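Local coordinates for fructose-2,6-bisphosphatase TIGAR B (Danio rerio, PDB 3E9D), which probably hydrolyses fructose 2,6-bisphosphate, and fructose 1,6-bisphosphate as well, thereby restraining glycolysis and favouring the pentose phosphate pathway, at residues L59-Q64 and L87-F92; T130-F135 and A178-H183. All blocks are in the same frame, centred on the assembly; numbering follows the deposited sequence.

Interaction 1 (L59-Q64 and L87-F92); sequences LQRAIQ and LRERGF. With PO4 (phosphate ion), chain C.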
loop_
_atom_site.group_PDB
_atom_site.type_symbol
_atom_site.label_atom_id
_atom_site.label_comp_id
_atom_site.label_asym_id
_atom_site.label_seq_id
_atom_site.Cartn_x
_atom_site.Cartn_y
_atom_site.Cartn_z
ATOM N N LEU A 59 9.135 -2.424 9.565
ATOM C CA LEU A 59 9.124 -3.856 9.928
ATOM C C LEU A 59 9.933 -4.700 8.934
ATOM O O LEU A 59 9.867 -4.469 7.738
ATOM C CB LEU A 59 7.678 -4.382 10.065
ATOM C CG LEU A 59 6.850 -3.674 11.165
ATOM C CD1 LEU A 59 5.353 -4.038 11.086
ATOM C CD2 LEU A 59 7.426 -3.989 12.534
ATOM N N GLN A 60 10.720 -5.639 9.464
ATOM C CA GLN A 60 11.695 -6.398 8.676
ATOM C C GLN A 60 11.074 -7.058 7.435
ATOM O O GLN A 60 11.645 -6.973 6.344
ATOM C CB GLN A 60 12.398 -7.451 9.546
ATOM C CG GLN A 60 13.345 -8.340 8.754
ATOM C CD GLN A 60 14.095 -9.365 9.589
ATOM O OE1 GLN A 60 13.620 -9.829 10.637
ATOM N NE2 GLN A 60 15.275 -9.740 9.113
ATOM N N ARG A 61 9.912 -7.699 7.598
ATOM C CA ARG A 61 9.273 -8.411 6.477
ATOM C C ARG A 61 9.016 -7.485 5.280
ATOM O O ARG A 61 9.128 -7.909 4.129
ATOM C CB ARG A 61 7.985 -9.145 6.912
ATOM C CG ARG A 61 6.882 -8.265 7.547
ATOM C CD ARG A 61 5.942 -9.145 8.388
ATOM N NE ARG A 61 4.791 -8.431 8.953
ATOM C CZ ARG A 61 4.774 -7.864 10.162
ATOM N NH1 ARG A 61 5.854 -7.909 10.931
ATOM N NH2 ARG A 61 3.672 -7.264 10.607
ATOM N N ALA A 62 8.676 -6.227 5.573
ATOM C CA ALA A 62 8.402 -5.208 4.551
ATOM C C ALA A 62 9.700 -4.642 3.958
ATOM O O ALA A 62 9.852 -4.521 2.715
ATOM C CB ALA A 62 7.529 -4.069 5.159
ATOM N N ILE A 63 10.647 -4.300 4.841
ATOM C CA ILE A 63 11.973 -3.863 4.392
ATOM C C ILE A 63 12.638 -4.868 3.429
ATOM O O ILE A 63 13.157 -4.474 2.385
ATOM C CB ILE A 63 12.921 -3.572 5.581
ATOM C CG1 ILE A 63 12.351 -2.393 6.400
ATOM C CG2 ILE A 63 14.367 -3.275 5.067
ATOM C CD1 ILE A 63 12.908 -2.269 7.786
ATOM N N GLN A 64 12.625 -6.149 3.789
ATOM C CA GLN A 64 13.196 -7.196 2.918
ATOM C C GLN A 64 12.519 -7.277 1.548
ATOM O O GLN A 64 13.180 -7.471 0.533
ATOM C CB GLN A 64 13.085 -8.550 3.589
ATOM C CG GLN A 64 13.975 -8.733 4.780
ATOM C CD GLN A 64 13.770 -10.099 5.380
ATOM O OE1 GLN A 64 12.747 -10.370 6.006
ATOM N NE2 GLN A 64 14.739 -10.988 5.165
ATOM N N LEU A 87 3.652 3.452 8.122
ATOM C CA LEU A 87 3.212 2.314 7.296
ATOM C C LEU A 87 3.161 0.940 7.994
ATOM O O LEU A 87 2.903 -0.073 7.319
ATOM C CB LEU A 87 4.100 2.186 6.047
ATOM C CG LEU A 87 4.169 3.402 5.123
ATOM C CD1 LEU A 87 5.137 3.129 3.957
ATOM C CD2 LEU A 87 2.754 3.746 4.590
ATOM N N ARG A 88 3.445 0.885 9.298
ATOM C CA ARG A 88 3.425 -0.383 10.041
ATOM C C ARG A 88 2.034 -0.983 10.072
ATOM O O ARG A 88 1.021 -0.274 9.952
ATOM C CB ARG A 88 3.965 -0.233 11.478
ATOM C CG ARG A 88 3.089 0.622 12.430
ATOM C CD ARG A 88 3.901 1.021 13.706
ATOM N NE ARG A 88 3.089 1.796 14.648
ATOM C CZ ARG A 88 2.904 3.118 14.599
ATOM N NH1 ARG A 88 3.458 3.859 13.637
ATOM N NH2 ARG A 88 2.151 3.706 15.521
ATOM N N GLU A 89 2.000 -2.294 10.257
ATOM C CA GLU A 89 0.761 -3.033 10.319
ATOM C C GLU A 89 -0.110 -2.562 11.499
ATOM O O GLU A 89 0.406 -2.075 12.503
ATOM C CB GLU A 89 1.077 -4.530 10.471
ATOM C CG GLU A 89 -0.163 -5.462 10.519
ATOM C CD GLU A 89 -1.091 -5.296 9.306
ATOM O OE1 GLU A 89 -1.526 -4.154 9.032
ATOM O OE2 GLU A 89 -1.395 -6.310 8.618
ATOM N N ARG A 90 -1.426 -2.718 11.360
ATOM C CA ARG A 90 -2.339 -2.559 12.471
ATOM C C ARG A 90 -1.843 -3.304 13.714
ATOM O O ARG A 90 -1.438 -4.475 13.640
ATOM C CB ARG A 90 -3.724 -3.073 12.075
ATOM C CG ARG A 90 -4.746 -2.955 13.188
ATOM C CD ARG A 90 -6.153 -3.203 12.643
ATOM N NE ARG A 90 -7.119 -2.938 13.698
ATOM C CZ ARG A 90 -8.414 -3.206 13.616
ATOM N NH1 ARG A 90 -8.924 -3.746 12.501
ATOM N NH2 ARG A 90 -9.193 -2.927 14.652
ATOM N N GLY A 91 -1.866 -2.621 14.861
ATOM C CA GLY A 91 -1.477 -3.265 16.118
ATOM C C GLY A 91 -2.565 -4.201 16.609
ATOM O O GLY A 91 -3.744 -3.845 16.601
ATOM N N PHE A 92 -2.171 -5.396 17.054
ATOM C CA PHE A 92 -3.138 -6.375 17.574
ATOM C C PHE A 92 -2.967 -6.679 19.061
ATOM O O PHE A 92 -3.641 -7.556 19.575
ATOM C CB PHE A 92 -3.115 -7.675 16.735
ATOM C CG PHE A 92 -3.583 -7.467 15.315
ATOM C CD1 PHE A 92 -4.923 -7.223 15.047
ATOM C CD2 PHE A 92 -2.676 -7.449 14.267
ATOM C CE1 PHE A 92 -5.354 -6.990 13.742
ATOM C CE2 PHE A 92 -3.108 -7.219 12.946
ATOM C CZ PHE A 92 -4.430 -6.994 12.691
HETATM P P PO4 C . 0.887 -8.604 7.680
HETATM O O1 PO4 C . 2.041 -7.873 8.317
HETATM O O2 PO4 C . 0.565 -8.091 6.295
HETATM O O3 PO4 C . 1.207 -10.075 7.542
HETATM O O4 PO4 C . -0.338 -8.499 8.563
#

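Interaction 2 (T130-F135 and A178-H183); sequences TRFKMF and ALMVSH. With PO4 (phosphate ion), chain C.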
loop_
_atom_site.group_PDB
_atom_site.type_symbol
_atom_site.label_atom_id
_atom_site.label_comp_id
_atom_site.label_asym_id
_atom_site.label_seq_id
_atom_site.Cartn_x
_atom_site.Cartn_y
_atom_site.Cartn_z
ATOM N N THR A 130 -6.113 7.023 10.580
ATOM C CA THR A 130 -5.404 8.252 10.921
ATOM C C THR A 130 -3.915 8.187 10.541
ATOM O O THR A 130 -3.375 9.154 10.009
ATOM C CB THR A 130 -5.593 8.589 12.418
ATOM O OG1 THR A 130 -6.988 8.852 12.642
ATOM C CG2 THR A 130 -4.762 9.798 12.843
ATOM N N ARG A 131 -3.267 7.046 10.789
ATOM C CA ARG A 131 -1.866 6.858 10.370
ATOM C C ARG A 131 -1.673 6.984 8.853
ATOM O O ARG A 131 -0.732 7.646 8.386
ATOM C CB ARG A 131 -1.314 5.509 10.858
ATOM C CG ARG A 131 -1.077 5.465 12.372
ATOM C CD ARG A 131 -0.103 4.350 12.732
ATOM N NE ARG A 131 -0.678 2.992 12.717
ATOM C CZ ARG A 131 -0.380 2.051 11.822
ATOM N NH1 ARG A 131 0.456 2.304 10.813
ATOM N NH2 ARG A 131 -0.899 0.840 11.944
ATOM N N PHE A 132 -2.563 6.350 8.089
ATOM C CA PHE A 132 -2.529 6.481 6.631
ATOM C C PHE A 132 -2.758 7.931 6.181
ATOM O O PHE A 132 -2.056 8.413 5.285
ATOM C CB PHE A 132 -3.516 5.539 5.939
ATOM C CG PHE A 132 -3.466 5.619 4.427
ATOM C CD1 PHE A 132 -2.301 5.280 3.739
ATOM C CD2 PHE A 132 -4.577 6.036 3.699
ATOM C CE1 PHE A 132 -2.233 5.351 2.348
ATOM C CE2 PHE A 132 -4.542 6.094 2.301
ATOM C CZ PHE A 132 -3.368 5.751 1.620
ATOM N N LYS A 133 -3.712 8.617 6.810
ATOM C CA LYS A 133 -3.969 10.043 6.520
ATOM C C LYS A 133 -2.726 10.895 6.774
ATOM O O LYS A 133 -2.413 11.801 5.990
ATOM C CB LYS A 133 -5.133 10.592 7.353
ATOM C CG LYS A 133 -6.532 10.108 6.934
ATOM C CD LYS A 133 -7.594 10.794 7.802
ATOM C CE LYS A 133 -8.885 10.001 7.876
ATOM N NZ LYS A 133 -9.727 10.451 9.057
ATOM N N MET A 134 -2.020 10.605 7.870
ATOM C CA MET A 134 -0.768 11.300 8.185
ATOM C C MET A 134 0.315 10.961 7.163
ATOM O O MET A 134 1.101 11.826 6.744
ATOM C CB MET A 134 -0.285 10.960 9.599
ATOM C CG MET A 134 -1.206 11.472 10.714
ATOM S SD MET A 134 -0.739 10.747 12.331
ATOM C CE MET A 134 0.957 11.352 12.504
ATOM N N PHE A 135 0.350 9.699 6.764
ATOM C CA PHE A 135 1.282 9.278 5.733
ATOM C C PHE A 135 1.015 10.013 4.420
ATOM O O PHE A 135 1.954 10.481 3.771
ATOM C CB PHE A 135 1.255 7.748 5.489
ATOM C CG PHE A 135 2.076 7.338 4.281
ATOM C CD1 PHE A 135 3.467 7.307 4.353
ATOM C CD2 PHE A 135 1.466 7.045 3.066
ATOM C CE1 PHE A 135 4.250 6.965 3.224
ATOM C CE2 PHE A 135 2.242 6.698 1.945
ATOM C CZ PHE A 135 3.643 6.670 2.043
ATOM N N ALA A 178 5.844 6.597 -7.040
ATOM C CA ALA A 178 6.251 6.147 -5.714
ATOM C C ALA A 178 5.905 4.677 -5.505
ATOM O O ALA A 178 4.863 4.209 -5.975
ATOM C CB ALA A 178 5.586 7.001 -4.636
ATOM N N LEU A 179 6.782 3.961 -4.798
ATOM C CA LEU A 179 6.510 2.591 -4.350
ATOM C C LEU A 179 6.275 2.609 -2.855
ATOM O O LEU A 179 7.003 3.268 -2.122
ATOM C CB LEU A 179 7.695 1.676 -4.677
ATOM C CG LEU A 179 7.666 0.222 -4.177
ATOM C CD1 LEU A 179 6.514 -0.528 -4.879
ATOM C CD2 LEU A 179 9.029 -0.461 -4.480
ATOM N N MET A 180 5.248 1.899 -2.398
ATOM C CA MET A 180 4.926 1.832 -0.983
ATOM C C MET A 180 4.869 0.348 -0.653
ATOM O O MET A 180 4.154 -0.399 -1.311
ATOM C CB MET A 180 3.580 2.535 -0.707
ATOM C CG MET A 180 2.977 2.317 0.696
ATOM S SD MET A 180 1.274 3.009 0.828
ATOM C CE MET A 180 0.568 1.794 1.931
ATOM N N VAL A 181 5.622 -0.083 0.362
ATOM C CA VAL A 181 5.614 -1.498 0.769
ATOM C C VAL A 181 5.135 -1.574 2.218
ATOM O O VAL A 181 5.723 -0.953 3.098
ATOM C CB VAL A 181 6.986 -2.204 0.537
ATOM C CG1 VAL A 181 6.909 -3.702 0.908
ATOM C CG2 VAL A 181 7.391 -2.076 -0.944
ATOM N N SER A 182 4.066 -2.330 2.445
ATOM C CA SER A 182 3.365 -2.317 3.717
ATOM C C SER A 182 2.698 -3.673 4.038
ATOM O O SER A 182 3.203 -4.744 3.663
ATOM C CB SER A 182 2.341 -1.147 3.738
ATOM O OG SER A 182 1.767 -0.942 5.031
ATOM N N HIS A 183 1.569 -3.610 4.736
ATOM C CA HIS A 183 0.996 -4.763 5.395
ATOM C C HIS A 183 -0.502 -4.888 5.081
ATOM O O HIS A 183 -1.148 -3.890 4.760
ATOM C CB HIS A 183 1.219 -4.628 6.897
ATOM C CG HIS A 183 2.656 -4.460 7.260
ATOM N ND1 HIS A 183 3.476 -5.528 7.538
ATOM C CD2 HIS A 183 3.431 -3.352 7.349
ATOM C CE1 HIS A 183 4.696 -5.086 7.792
ATOM N NE2 HIS A 183 4.692 -3.768 7.686
HETATM P P PO4 C . 0.887 -8.604 7.680
HETATM O O1 PO4 C . 2.041 -7.873 8.317
HETATM O O2 PO4 C . 0.565 -8.091 6.295
HETATM O O3 PO4 C . 1.207 -10.075 7.542
HETATM O O4 PO4 C . -0.338 -8.499 8.563
#

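Interaction 1 (L59-Q64 and L87-F92)
The backbones of the two segments come closest at L59 and R88, whose CA atoms lie 6.7 Å apart, where the residue just before helix 60-71 faces the loop that follows strand 81-83. This is one wall of the phosphate pocket of the histidine phosphatase fold, and it unites the phosphate-gripping R61 with E89, the probable proton donor/acceptor. The apolar part of the contact is made by L59: its CD1 methyl lies 3.9 Å from the backbone N of E89 and also touches R88 CB. Leucine suits this buried place, since its methyl can lie against the loop backbone without needing a polar partner. R61 reaches the pocket from the first turn of the helix. Its CG sits between the backbone N and the carbonyl carbon (chi1 58°), and from there the chain runs extended to NE. The guanidinium presents one edge to the phosphate ion, so that NE and NH2 both donate to phosphate O1, while NH2 also bonds to G24 O. E89 crosses this arm at about a right angle, its CB 3.8 Å from R61 NH2. Its chain is bent at the CB-CG bond (chi2 55°), which carries the carboxylate past the arginine; OE2 ends beside phosphate O4. Putting an alanine at E89 would probably leave the backbone N-H groups of R90 and F186 without their carboxylate acceptor and strip the pocket of its acid next to the phosphate. E89 OE1 accepts R90 N at 2.7 Å, meeting it on the anti side of the carboxylate, 23° out of its plane.

Interaction 2 (T130-F135 and A178-H183)
M180 SD meets two phenylalanine rings at once: it lies at the edge of the F132 ring, near its plane and 4.5 Å from CE1, and it approaches the F135 ring obliquely, 4.0 Å from CE2. With F135 this makes a Met-aromatic contact, the sulfur being 4.9 Å from the ring centroid and 47° off the normal. The third flat group, the H183 imidazole, turns an edge to O1 of the phosphate ion. The phenylalanines lie three residues apart on helix 125-146, nearly one turn, and this spacing brings both rings to the same sulfur. F135 has CG anti to its own N (chi1 172°), which sends the ring away from the helix backbone to the sulfur. Methionine suits the place: its long, unbranched and polarisable side chain can bridge the gap between helix and strand, where the nearest CA atoms, those of F135 and M180, are still 10.7 Å apart. The architecture is the three-layer alpha/beta/alpha sandwich of the histidine phosphatases. Strand 177-182 runs through the middle of the sheet, M180 meeting helix 125-146 and F186 of helix 184-197, while L179 and V181 pack on helix 60-71 at the other face. At the end of the strand H183, the probable transition-state stabiliser, stands at the N-cap of helix 184-197. Its ND1 donates to phosphate O1 at 2.9 Å, and its NE2 is hydrogen-bonded to S57 OG, so both ring nitrogens are engaged and the imidazole is held against rotation. G184 N also bonds the phosphate, whose negative charge the helix start is likely to favour.

In the fold
From the N terminus the chain first lays down strand 2-10, which leads to R10 and H11 at the phosphate site, and then strand 53-56. Interaction 1 next closes a loop of 22 residues, running through helix 60-71 and strand 81-83. Interaction 2 opens only afterwards, on helix 125-146, and closes a longer loop of 42 residues when the chain returns as strand 177-182. The two are therefore in series, neither nested nor crossed. In space they adjoin: L87 O probably accepts a hydrogen bond from S182 OG, and R131 NH1 reaches R88 O. Together they tie the loop 87-92 to helices from both faces of the sheet, and R61 and H183 converge on the same phosphate.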